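Local coordinates for amorpha-4,11-diene synthase (Artemisia annua, PDB 4GAX), which probably cyclises farnesyl diphosphate to a sesquiterpene with loss of diphosphate, as a class I terpene synthase, and is represented here by an engineered alpha-bisabolol synthase mutant, at residues Glu53-Asp58 and Leu240-Lys245; Gln65-Ala70 and Tyr94-Glu99; Ile309-Leu314 and Tyr354-Asp359; Leu314-Tyr319 and Lys385-Asn390. One frame throughout, in Å; residues are numbered along the deposited sequence.

Overall arrangement
The four contacts form two groups in an all-helical chain. Interactions 1 and 2 share helix 52-71. Their centres lie 14 Å apart, and Leu243 joins them by packing on Leu95 and Phe96. Interactions 3 and 4 share helix 299-322 and residue Leu314, and their centres are 10 Å apart. They touch where Val312 meets Phe387 and Phe357 meets Ile315. The two groups do not touch. The centres of interactions 1 and 4 are 45 Å apart, and the nearest atoms of interactions 2 and 4 are about 30 Å apart. Interaction 4 includes all but the last residue of the DDIYD sequence, which in this family binds the magnesium ions that hold the substrate diphosphate.

Interaction 1 of 4, residues Glu53-Asp58 and Leu240-Lys245; sequences EQIVKD and LIKLAK
Val56 and Leu243 meet through single methyl groups, with their side chains crossing at about a right angle. The touching atoms are Val56 CG2 and Leu243 CD1, 3.8 Å apart. Leu243 carries its CG opposite the backbone N (chi1 177°), and its CD1 also comes within 4.1 Å of Val56 O. Both residues are buried. The backbones come closest at this same pair, with the CA atoms of Val56 and Leu243 6.3 Å apart.

The second pair, Ile55 and Lys242, is more exposed and also crosses at about a right angle. Lys242 is extended along its whole length. This brings its NZ to 4.0 Å from Ile55 CG2, so the ammonium end meets a methyl and makes no hydrogen bond there.

Gln54 and Asp58 are paired within their own helix. Gln54 NE2 donates to Asp58 OD2 at 2.9 Å, reaching the syn side of the carboxylate but 27° out of its plane. Asp58 OD1 forms a salt bridge with Lys61. On helix 238-269, Lys245 pairs with Glu231 instead of with helix 52-71.

Leu59 and Val63 extend the packing on Leu243, and Leu246 extends it on Ile55 and Val56. With no hydrogen bond or salt bridge between the segments, their direct contact rests on van der Waals packing.

Interaction 2 of 4, residues Gln65-Ala70 and Tyr94-Glu99; sequences QLLKEA and YLFEQE
Leu67 packs against Glu99 and Phe96 in a small apolar contact of the helical N-terminal domain. It joins helix 52-71 to the start of helix 97-111. The two segments bury only 95 Å² between them, and no hydrogen bond links them.

One methyl does the touching. Leu67 CD1 lies 3.9 Å from Glu99 CB and 4.3 Å from Phe96 CB. Leu67 holds its CG beside its own backbone N (chi1 -71°), and its side chain sets out toward the facing segment. The side chains of Leu67 and Glu99 cross at about a right angle. The Phe96 ring is met obliquely.

Glu99 offers its aliphatic root to the leucine and keeps its charge apart. Its chain bends at the second torsion (chi2 84°), which turns the carboxylate away from Leu67. Glu99 OE2 then forms a salt bridge with Arg64, about one turn before Leu67 on helix 52-71. The same pair of helices is therefore joined by an apolar and an ionic contact side by side.

Phe96 sits at the N-cap position of helix 97-111. Leu95 CB lies 3.6 Å above one face of its ring, offset toward the rim. The ring also packs on Val63 and on Leu243 of helix 238-269. Leu67 has further cover from Leu80 and Leu83 of helix 77-89.

The contact lies within the N-terminal terpene synthase domain, an all-helical domain, and ties helix 52-71 to helix 97-111 there.

Interaction 3 of 4, residues Ile309-Leu314 and Tyr354-Asp359; sequences IALVTL and YKLFMD
Leu311 carries most of the apolar contact between helices 299-322 and 351-370. Its CD2 lies 3.7 Å from Leu356 CD2 and 3.8 Å from Phe357 CA, so this methyl rests against the backbone as well as a side chain. Its other branch meets the aromatic ring, with Leu311 CD1 4.0 Å from Phe357 CD1. The approach to the ring is oblique, although the two side chains cross at about a right angle. Leu314 CD1 adds a second methyl at 4.0 Å from Leu356 CD2. Leu356 thus offers one methyl to two leucines of the facing helix, its CG being set opposite the backbone N (chi1 -173°). An alanine in place of Leu311 is likely to open a gap beside Leu356 and leave one side chain fewer against Phe357.

Aromatic contacts continue outside the segments. The Phe357 ring meets Trp338 edge-to-face and also touches the ring of Tyr361. Within its own segment, Met358 CE lies at the Phe357 edge, in the ring plane.

The polar interactions stay within each helix. Thr313 OG1 donates to Ile309 O at 2.8 Å. Thr313 N donates to the same oxygen from the opposite face of its plane, so this carbonyl accepts two bonds. Lys355 NZ forms a salt bridge with Asp359 OD1 at 2.7 Å and meets the syn lone pair of that oxygen.

The axes of the two segments run nearly antiparallel, at 153°, with a closest approach of 10.7 Å. The contact joins two helices of the metal-binding domain, which in this family is the all-helical class I terpene synthase fold.

Interaction 4 of 4, residues Leu314-Tyr319 and Lys385-Asn390; sequences LIDDIY and KDFVRN
Tyr319 and Val388 make the close part of this contact. Tyr319 OH lies 3.3 Å from Val388 CG1, and Tyr319 CZ is 3.9 Å from the same methyl. The methyl approaches the ring obliquely, and the two side chains cross at about a right angle. Val388 sets CG1 opposite its backbone N (chi1 -172°). The hydroxyl of this buried tyrosine has a hydrogen bond with Thr332 OG1.

The second pair is looser. Asp316 OD2 stands 4.1 Å from Phe387 CZ, at the ring edge and near its plane. The carboxylate and ring planes are 71° apart. Asp316 and Asp317 open DDIYD, the aspartate-rich motif that binds magnesium in this family. This places Phe387 beside an aspartate that probably takes part in metal binding. Ile315 is the loose apolar part, covered but not closely touched.

Arg389, Asp386 and Asn390 are partly exposed and lie off the contact. Arg389 NH1 forms a salt bridge with Asp386 OD1 at 3.1 Å, using the anti lone pair of that oxygen. Arg389 also pairs with Glu336 and Glu382. Asn390 ND2 donates to Asp386 O at 2.7 Å, as does Asn390 N from the other face.

Helices surround the contact. Helix 325-337 packs Leu328 and Phe331 on Tyr319, and Ile335 on Val388. Helix 407-416 packs Val412 and Ile415 on Asn390. Leu391 continues helix 374-399 against Ile315, Asp316 and Tyr319.

Interaction 1 of 4, residues Glu53-Asp58 and Leu240-Lys245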
# COMPACT_ATOMS: atom_id res chain seq x y z
N GLU A 53 12.16 21.48 -16.36
CA GLU A 53 13.29 20.95 -15.59
C GLU A 53 13.90 22.08 -14.76
O GLU A 53 14.25 21.89 -13.60
CB GLU A 53 14.35 20.38 -16.55
CG GLU A 53 15.13 19.17 -16.02
CD GLU A 53 16.47 18.97 -16.73
OE1 GLU A 53 16.66 17.93 -17.40
OE2 GLU A 53 17.34 19.85 -16.60
N GLN A 54 14.00 23.26 -15.36
CA GLN A 54 14.66 24.41 -14.74
C GLN A 54 13.83 25.06 -13.65
O GLN A 54 14.35 25.38 -12.57
CB GLN A 54 15.00 25.45 -15.80
CG GLN A 54 15.81 26.61 -15.25
CD GLN A 54 17.09 26.14 -14.58
OE1 GLN A 54 17.79 25.26 -15.10
NE2 GLN A 54 17.41 26.72 -13.43
N ILE A 55 12.55 25.30 -13.93
CA ILE A 55 11.64 25.86 -12.95
C ILE A 55 11.66 24.98 -11.71
O ILE A 55 11.80 25.46 -10.59
CB ILE A 55 10.19 25.93 -13.50
CG1 ILE A 55 10.08 26.98 -14.60
CG2 ILE A 55 9.20 26.24 -12.38
CD1 ILE A 55 10.08 28.41 -14.10
N VAL A 56 11.54 23.67 -11.93
CA VAL A 56 11.46 22.72 -10.84
C VAL A 56 12.76 22.69 -10.03
O VAL A 56 12.74 22.54 -8.81
CB VAL A 56 11.07 21.32 -11.36
CG1 VAL A 56 11.89 20.23 -10.70
CG2 VAL A 56 9.58 21.08 -11.15
N LYS A 57 13.89 22.86 -10.72
CA LYS A 57 15.19 22.82 -10.06
C LYS A 57 15.33 23.95 -9.04
O LYS A 57 15.73 23.73 -7.89
CB LYS A 57 16.31 22.88 -11.11
CG LYS A 57 17.72 22.78 -10.54
CD LYS A 57 18.75 22.50 -11.63
CE LYS A 57 18.90 23.67 -12.59
NZ LYS A 57 19.86 23.37 -13.69
N ASP A 58 14.96 25.16 -9.45
CA ASP A 58 15.03 26.33 -8.57
C ASP A 58 13.99 26.28 -7.44
O ASP A 58 14.25 26.76 -6.33
CB ASP A 58 14.89 27.60 -9.39
CG ASP A 58 15.92 27.68 -10.50
OD1 ASP A 58 17.11 27.38 -10.23
OD2 ASP A 58 15.54 28.03 -11.64
N LEU A 240 5.84 25.61 -2.43
CA LEU A 240 5.57 24.18 -2.29
C LEU A 240 4.45 23.72 -3.23
O LEU A 240 4.55 22.66 -3.85
CB LEU A 240 5.16 23.82 -0.86
CG LEU A 240 6.19 23.67 0.25
CD1 LEU A 240 5.45 23.23 1.53
CD2 LEU A 240 7.26 22.64 -0.12
N ILE A 241 3.38 24.49 -3.31
CA ILE A 241 2.25 24.06 -4.12
C ILE A 241 2.61 24.09 -5.60
O ILE A 241 2.20 23.20 -6.36
CB ILE A 241 0.93 24.85 -3.85
CG1 ILE A 241 -0.26 24.14 -4.51
CG2 ILE A 241 1.03 26.29 -4.35
CD1 ILE A 241 -0.44 22.70 -4.05
N LYS A 242 3.40 25.08 -6.02
CA LYS A 242 3.81 25.14 -7.42
C LYS A 242 4.64 23.91 -7.78
O LYS A 242 4.41 23.26 -8.82
CB LYS A 242 4.61 26.41 -7.68
CG LYS A 242 4.91 26.63 -9.16
CD LYS A 242 5.83 27.82 -9.36
CE LYS A 242 5.84 28.25 -10.82
NZ LYS A 242 6.92 29.24 -11.08
N LEU A 243 5.59 23.59 -6.92
CA LEU A 243 6.43 22.42 -7.11
C LEU A 243 5.64 21.12 -7.07
O LEU A 243 5.86 20.22 -7.89
CB LEU A 243 7.50 22.39 -6.01
CG LEU A 243 8.44 21.18 -6.00
CD1 LEU A 243 9.16 21.05 -7.34
CD2 LEU A 243 9.43 21.31 -4.87
N ALA A 244 4.74 21.01 -6.10
CA ALA A 244 3.97 19.78 -5.94
C ALA A 244 3.13 19.46 -7.18
O ALA A 244 2.97 18.29 -7.55
CB ALA A 244 3.07 19.84 -4.69
N LYS A 245 2.59 20.48 -7.82
CA LYS A 245 1.72 20.25 -8.97
C LYS A 245 2.53 19.92 -10.21
O LYS A 245 2.13 19.06 -11.00
CB LYS A 245 0.82 21.46 -9.22
CG LYS A 245 -0.20 21.72 -8.12
CD LYS A 245 -0.94 23.06 -8.38
CE LYS A 245 -2.31 22.85 -8.98
NZ LYS A 245 -2.96 24.15 -9.37

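Interaction 2 of 4, residues Gln65-Ala70 and Tyr94-Glu99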
# COMPACT_ATOMS: atom_id res chain seq x y z
N GLN A 65 16.25 25.19 1.28
CA GLN A 65 16.57 26.29 2.16
C GLN A 65 15.55 26.46 3.29
O GLN A 65 15.91 26.78 4.42
CB GLN A 65 16.72 27.59 1.35
CG GLN A 65 16.89 28.85 2.18
CD GLN A 65 18.25 28.94 2.87
OE1 GLN A 65 19.12 28.08 2.68
NE2 GLN A 65 18.44 29.99 3.66
N LEU A 66 14.27 26.25 2.98
CA LEU A 66 13.22 26.29 4.00
C LEU A 66 13.46 25.25 5.09
O LEU A 66 13.33 25.54 6.28
CB LEU A 66 11.85 26.03 3.37
CG LEU A 66 11.27 27.12 2.47
CD1 LEU A 66 9.91 26.69 1.95
CD2 LEU A 66 11.19 28.45 3.20
N LEU A 67 13.80 24.04 4.67
CA LEU A 67 14.03 22.95 5.61
C LEU A 67 15.26 23.25 6.45
O LEU A 67 15.26 23.05 7.67
CB LEU A 67 14.21 21.63 4.84
CG LEU A 67 12.94 21.08 4.19
CD1 LEU A 67 13.32 20.00 3.16
CD2 LEU A 67 12.04 20.47 5.26
N LYS A 68 16.30 23.77 5.80
CA LYS A 68 17.55 24.07 6.49
C LYS A 68 17.36 25.16 7.54
O LYS A 68 17.86 25.04 8.66
CB LYS A 68 18.63 24.51 5.47
CG LYS A 68 19.96 24.85 6.10
CD LYS A 68 20.94 25.44 5.09
CE LYS A 68 22.31 25.64 5.72
NZ LYS A 68 22.89 24.36 6.21
N GLU A 69 16.65 26.22 7.17
CA GLU A 69 16.42 27.35 8.06
C GLU A 69 15.64 26.95 9.31
O GLU A 69 15.95 27.40 10.42
CB GLU A 69 15.69 28.48 7.32
CG GLU A 69 16.55 29.19 6.29
CD GLU A 69 15.76 30.17 5.44
OE1 GLU A 69 14.51 30.17 5.53
OE2 GLU A 69 16.39 30.94 4.68
N ALA A 70 14.64 26.11 9.12
CA ALA A 70 13.81 25.62 10.22
C ALA A 70 14.57 24.64 11.12
O ALA A 70 14.46 24.67 12.35
CB ALA A 70 12.55 24.97 9.68
N TYR A 94 9.87 12.35 -2.00
CA TYR A 94 10.96 11.69 -2.75
C TYR A 94 11.97 12.67 -3.31
O TYR A 94 13.08 12.28 -3.65
CB TYR A 94 10.42 10.82 -3.89
CG TYR A 94 9.66 11.60 -4.94
CD1 TYR A 94 10.30 12.14 -6.05
CD2 TYR A 94 8.29 11.80 -4.82
CE1 TYR A 94 9.60 12.85 -7.01
CE2 TYR A 94 7.57 12.51 -5.77
CZ TYR A 94 8.23 13.03 -6.86
OH TYR A 94 7.51 13.73 -7.80
N LEU A 95 11.60 13.95 -3.42
CA LEU A 95 12.55 14.97 -3.86
C LEU A 95 13.51 15.36 -2.74
O LEU A 95 14.57 15.90 -3.00
CB LEU A 95 11.82 16.22 -4.33
CG LEU A 95 10.94 16.10 -5.58
CD1 LEU A 95 10.38 17.47 -5.91
CD2 LEU A 95 11.75 15.57 -6.75
N PHE A 96 13.12 15.09 -1.49
CA PHE A 96 13.90 15.55 -0.34
C PHE A 96 14.13 14.44 0.69
O PHE A 96 14.03 14.67 1.90
CB PHE A 96 13.15 16.71 0.32
CG PHE A 96 12.79 17.80 -0.64
CD1 PHE A 96 13.76 18.69 -1.07
CD2 PHE A 96 11.50 17.93 -1.13
CE1 PHE A 96 13.45 19.72 -1.96
CE2 PHE A 96 11.18 18.96 -2.02
CZ PHE A 96 12.16 19.85 -2.44
N GLU A 97 14.45 13.25 0.18
CA GLU A 97 14.61 12.06 1.00
C GLU A 97 15.68 12.27 2.06
O GLU A 97 15.43 12.07 3.26
CB GLU A 97 15.00 10.87 0.12
CG GLU A 97 14.33 9.58 0.50
CD GLU A 97 12.83 9.63 0.27
OE1 GLU A 97 12.40 9.50 -0.90
OE2 GLU A 97 12.07 9.80 1.25
N GLN A 98 16.86 12.68 1.62
CA GLN A 98 17.97 12.86 2.54
C GLN A 98 17.64 13.97 3.54
O GLN A 98 17.92 13.84 4.74
CB GLN A 98 19.28 13.16 1.80
CG GLN A 98 20.54 13.01 2.68
CD GLN A 98 20.79 14.23 3.56
OE1 GLN A 98 20.34 15.34 3.26
NE2 GLN A 98 21.51 14.02 4.67
N GLU A 99 17.06 15.06 3.04
CA GLU A 99 16.79 16.22 3.90
C GLU A 99 15.78 15.86 4.99
O GLU A 99 15.96 16.23 6.15
CB GLU A 99 16.30 17.42 3.09
CG GLU A 99 17.36 18.04 2.19
CD GLU A 99 17.50 17.34 0.84
OE1 GLU A 99 16.86 16.28 0.62
OE2 GLU A 99 18.27 17.85 -0.01

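Interaction 3 of 4, residues Ile309-Leu314 and Tyr354-Asp359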
# COMPACT_ATOMS: atom_id res chain seq x y z
N ILE A 309 2.26 -9.86 -10.67
CA ILE A 309 0.85 -9.87 -10.29
C ILE A 309 -0.05 -10.39 -11.42
O ILE A 309 -1.02 -11.14 -11.19
CB ILE A 309 0.39 -8.48 -9.76
CG1 ILE A 309 1.15 -8.16 -8.48
CG2 ILE A 309 -1.12 -8.45 -9.53
CD1 ILE A 309 1.02 -6.70 -8.00
N ALA A 310 0.27 -10.02 -12.67
CA ALA A 310 -0.47 -10.56 -13.81
C ALA A 310 -0.28 -12.07 -13.89
O ALA A 310 -1.22 -12.80 -14.22
CB ALA A 310 -0.03 -9.89 -15.10
N LEU A 311 0.92 -12.55 -13.57
CA LEU A 311 1.19 -14.00 -13.62
C LEU A 311 0.47 -14.77 -12.52
O LEU A 311 -0.01 -15.89 -12.73
CB LEU A 311 2.69 -14.26 -13.53
CG LEU A 311 3.52 -13.97 -14.78
CD1 LEU A 311 5.00 -14.12 -14.40
CD2 LEU A 311 3.14 -14.97 -15.89
N VAL A 312 0.41 -14.16 -11.34
CA VAL A 312 -0.30 -14.71 -10.19
C VAL A 312 -1.79 -14.82 -10.50
O VAL A 312 -2.43 -15.83 -10.20
CB VAL A 312 -0.11 -13.79 -8.96
CG1 VAL A 312 -1.12 -14.12 -7.87
CG2 VAL A 312 1.30 -13.89 -8.44
N THR A 313 -2.33 -13.77 -11.09
CA THR A 313 -3.72 -13.74 -11.49
C THR A 313 -4.03 -14.90 -12.44
O THR A 313 -5.03 -15.61 -12.26
CB THR A 313 -4.07 -12.39 -12.14
OG1 THR A 313 -3.79 -11.33 -11.21
CG2 THR A 313 -5.53 -12.34 -12.53
N LEU A 314 -3.17 -15.11 -13.43
CA LEU A 314 -3.35 -16.21 -14.38
C LEU A 314 -3.31 -17.54 -13.66
O LEU A 314 -4.21 -18.37 -13.81
CB LEU A 314 -2.26 -16.21 -15.45
CG LEU A 314 -2.40 -15.15 -16.54
CD1 LEU A 314 -1.04 -14.83 -17.16
CD2 LEU A 314 -3.34 -15.65 -17.59
N TYR A 354 3.09 -21.03 -19.07
CA TYR A 354 4.40 -21.47 -18.60
C TYR A 354 5.47 -20.69 -19.32
O TYR A 354 6.45 -20.27 -18.71
CB TYR A 354 4.59 -22.98 -18.81
CG TYR A 354 5.78 -23.53 -18.03
CD1 TYR A 354 5.69 -23.75 -16.66
CD2 TYR A 354 6.98 -23.81 -18.67
CE1 TYR A 354 6.77 -24.25 -15.94
CE2 TYR A 354 8.07 -24.32 -17.96
CZ TYR A 354 7.96 -24.53 -16.60
OH TYR A 354 9.04 -25.02 -15.90
N LYS A 355 5.27 -20.49 -20.62
CA LYS A 355 6.19 -19.70 -21.45
C LYS A 355 6.29 -18.24 -21.01
O LYS A 355 7.40 -17.70 -20.88
CB LYS A 355 5.74 -19.76 -22.91
CG LYS A 355 6.58 -18.92 -23.87
CD LYS A 355 8.02 -19.41 -23.97
CE LYS A 355 8.80 -18.64 -25.05
NZ LYS A 355 10.25 -18.54 -24.73
N LEU A 356 5.15 -17.60 -20.79
CA LEU A 356 5.16 -16.21 -20.32
C LEU A 356 5.86 -16.11 -18.98
O LEU A 356 6.66 -15.20 -18.74
CB LEU A 356 3.73 -15.67 -20.17
CG LEU A 356 3.62 -14.17 -19.84
CD1 LEU A 356 3.96 -13.34 -21.08
CD2 LEU A 356 2.22 -13.83 -19.33
N PHE A 357 5.55 -17.05 -18.09
CA PHE A 357 6.15 -17.12 -16.76
C PHE A 357 7.67 -17.29 -16.85
O PHE A 357 8.43 -16.55 -16.23
CB PHE A 357 5.52 -18.28 -16.00
CG PHE A 357 6.09 -18.53 -14.63
CD1 PHE A 357 5.48 -18.01 -13.50
CD2 PHE A 357 7.21 -19.33 -14.46
CE1 PHE A 357 5.99 -18.27 -12.24
CE2 PHE A 357 7.72 -19.58 -13.19
CZ PHE A 357 7.11 -19.04 -12.09
N MET A 358 8.12 -18.28 -17.63
CA MET A 358 9.54 -18.58 -17.71
C MET A 358 10.31 -17.42 -18.35
O MET A 358 11.39 -17.08 -17.88
CB MET A 358 9.80 -19.89 -18.47
CG MET A 358 9.56 -21.14 -17.62
SD MET A 358 10.74 -21.27 -16.26
CE MET A 358 9.66 -21.57 -14.89
N ASP A 359 9.75 -16.83 -19.40
CA ASP A 359 10.36 -15.68 -20.08
C ASP A 359 10.47 -14.49 -19.13
O ASP A 359 11.44 -13.73 -19.17
CB ASP A 359 9.53 -15.23 -21.29
CG ASP A 359 9.73 -16.12 -22.51
OD1 ASP A 359 10.57 -17.04 -22.48
OD2 ASP A 359 9.04 -15.87 -23.53

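Interaction 4 of 4, residues Leu314-Tyr319 and Lys385-Asn390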
# COMPACT_ATOMS: atom_id res chain seq x y z
N LEU A 314 -3.17 -15.11 -13.43
CA LEU A 314 -3.35 -16.21 -14.38
C LEU A 314 -3.31 -17.54 -13.66
O LEU A 314 -4.21 -18.37 -13.81
CB LEU A 314 -2.26 -16.21 -15.45
CG LEU A 314 -2.40 -15.15 -16.54
CD1 LEU A 314 -1.04 -14.83 -17.16
CD2 LEU A 314 -3.34 -15.65 -17.59
N ILE A 315 -2.24 -17.74 -12.87
CA ILE A 315 -2.01 -19.02 -12.20
C ILE A 315 -3.14 -19.34 -11.22
O ILE A 315 -3.60 -20.48 -11.15
CB ILE A 315 -0.63 -19.07 -11.51
CG1 ILE A 315 0.49 -19.04 -12.55
CG2 ILE A 315 -0.49 -20.34 -10.70
CD1 ILE A 315 1.87 -18.92 -11.93
N ASP A 316 -3.60 -18.33 -10.47
CA ASP A 316 -4.73 -18.52 -9.57
C ASP A 316 -5.98 -18.95 -10.32
O ASP A 316 -6.75 -19.79 -9.85
CB ASP A 316 -5.03 -17.23 -8.79
CG ASP A 316 -4.45 -17.25 -7.39
OD1 ASP A 316 -4.32 -18.35 -6.82
OD2 ASP A 316 -4.13 -16.16 -6.87
N ASP A 317 -6.18 -18.38 -11.50
CA ASP A 317 -7.35 -18.69 -12.31
C ASP A 317 -7.29 -20.09 -12.92
O ASP A 317 -8.30 -20.60 -13.41
CB ASP A 317 -7.56 -17.63 -13.39
CG ASP A 317 -8.05 -16.30 -12.82
OD1 ASP A 317 -8.39 -16.26 -11.61
OD2 ASP A 317 -8.12 -15.31 -13.59
N ILE A 318 -6.11 -20.71 -12.91
CA ILE A 318 -5.97 -22.11 -13.33
C ILE A 318 -6.23 -23.03 -12.14
O ILE A 318 -6.87 -24.07 -12.26
CB ILE A 318 -4.57 -22.43 -13.88
CG1 ILE A 318 -4.26 -21.61 -15.12
CG2 ILE A 318 -4.46 -23.90 -14.22
CD1 ILE A 318 -2.83 -21.79 -15.64
N TYR A 319 -5.74 -22.64 -10.98
CA TYR A 319 -5.87 -23.49 -9.80
C TYR A 319 -7.25 -23.42 -9.17
O TYR A 319 -7.73 -24.41 -8.61
CB TYR A 319 -4.78 -23.18 -8.77
CG TYR A 319 -3.48 -23.87 -9.08
CD1 TYR A 319 -3.11 -25.02 -8.40
CD2 TYR A 319 -2.63 -23.37 -10.06
CE1 TYR A 319 -1.91 -25.67 -8.70
CE2 TYR A 319 -1.45 -24.00 -10.36
CZ TYR A 319 -1.09 -25.15 -9.68
OH TYR A 319 0.10 -25.77 -9.99
N LYS A 385 8.06 -20.69 -6.19
CA LYS A 385 7.74 -22.12 -6.16
C LYS A 385 6.88 -22.45 -4.95
O LYS A 385 5.96 -23.25 -5.05
CB LYS A 385 9.01 -22.95 -6.09
CG LYS A 385 9.84 -22.92 -7.35
CD LYS A 385 11.07 -23.77 -7.15
CE LYS A 385 11.93 -23.84 -8.39
NZ LYS A 385 13.12 -24.67 -8.10
N ASP A 386 7.18 -21.82 -3.81
CA ASP A 386 6.43 -22.12 -2.59
C ASP A 386 4.98 -21.65 -2.70
O ASP A 386 4.07 -22.25 -2.12
CB ASP A 386 7.08 -21.49 -1.36
CG ASP A 386 6.61 -22.13 -0.08
OD1 ASP A 386 6.80 -23.36 0.05
OD2 ASP A 386 6.03 -21.43 0.78
N PHE A 387 4.76 -20.59 -3.47
CA PHE A 387 3.42 -20.09 -3.75
C PHE A 387 2.60 -21.13 -4.53
O PHE A 387 1.47 -21.45 -4.14
CB PHE A 387 3.50 -18.78 -4.53
CG PHE A 387 2.17 -18.30 -5.05
CD1 PHE A 387 1.23 -17.76 -4.19
CD2 PHE A 387 1.88 -18.37 -6.41
CE1 PHE A 387 0.01 -17.32 -4.67
CE2 PHE A 387 0.66 -17.92 -6.90
CZ PHE A 387 -0.28 -17.40 -6.03
N VAL A 388 3.17 -21.65 -5.61
CA VAL A 388 2.48 -22.65 -6.43
C VAL A 388 2.29 -23.96 -5.66
O VAL A 388 1.23 -24.58 -5.74
CB VAL A 388 3.24 -22.91 -7.74
CG1 VAL A 388 2.42 -23.79 -8.66
CG2 VAL A 388 3.57 -21.58 -8.40
N ARG A 389 3.32 -24.35 -4.92
CA ARG A 389 3.29 -25.53 -4.06
C ARG A 389 2.07 -25.51 -3.18
O ARG A 389 1.34 -26.50 -3.09
CB ARG A 389 4.50 -25.47 -3.13
CG ARG A 389 5.42 -26.64 -3.21
CD ARG A 389 6.64 -26.34 -2.38
NE ARG A 389 7.85 -26.27 -3.19
CZ ARG A 389 8.87 -25.46 -2.94
NH1 ARG A 389 8.81 -24.63 -1.89
NH2 ARG A 389 9.94 -25.48 -3.73
N ASN A 390 1.85 -24.39 -2.50
CA ASN A 390 0.75 -24.32 -1.55
C ASN A 390 -0.61 -24.21 -2.23
O ASN A 390 -1.63 -24.61 -1.65
CB ASN A 390 0.98 -23.22 -0.51
CG ASN A 390 2.05 -23.60 0.51
OD1 ASN A 390 1.76 -24.25 1.52
ND2 ASN A 390 3.29 -23.22 0.23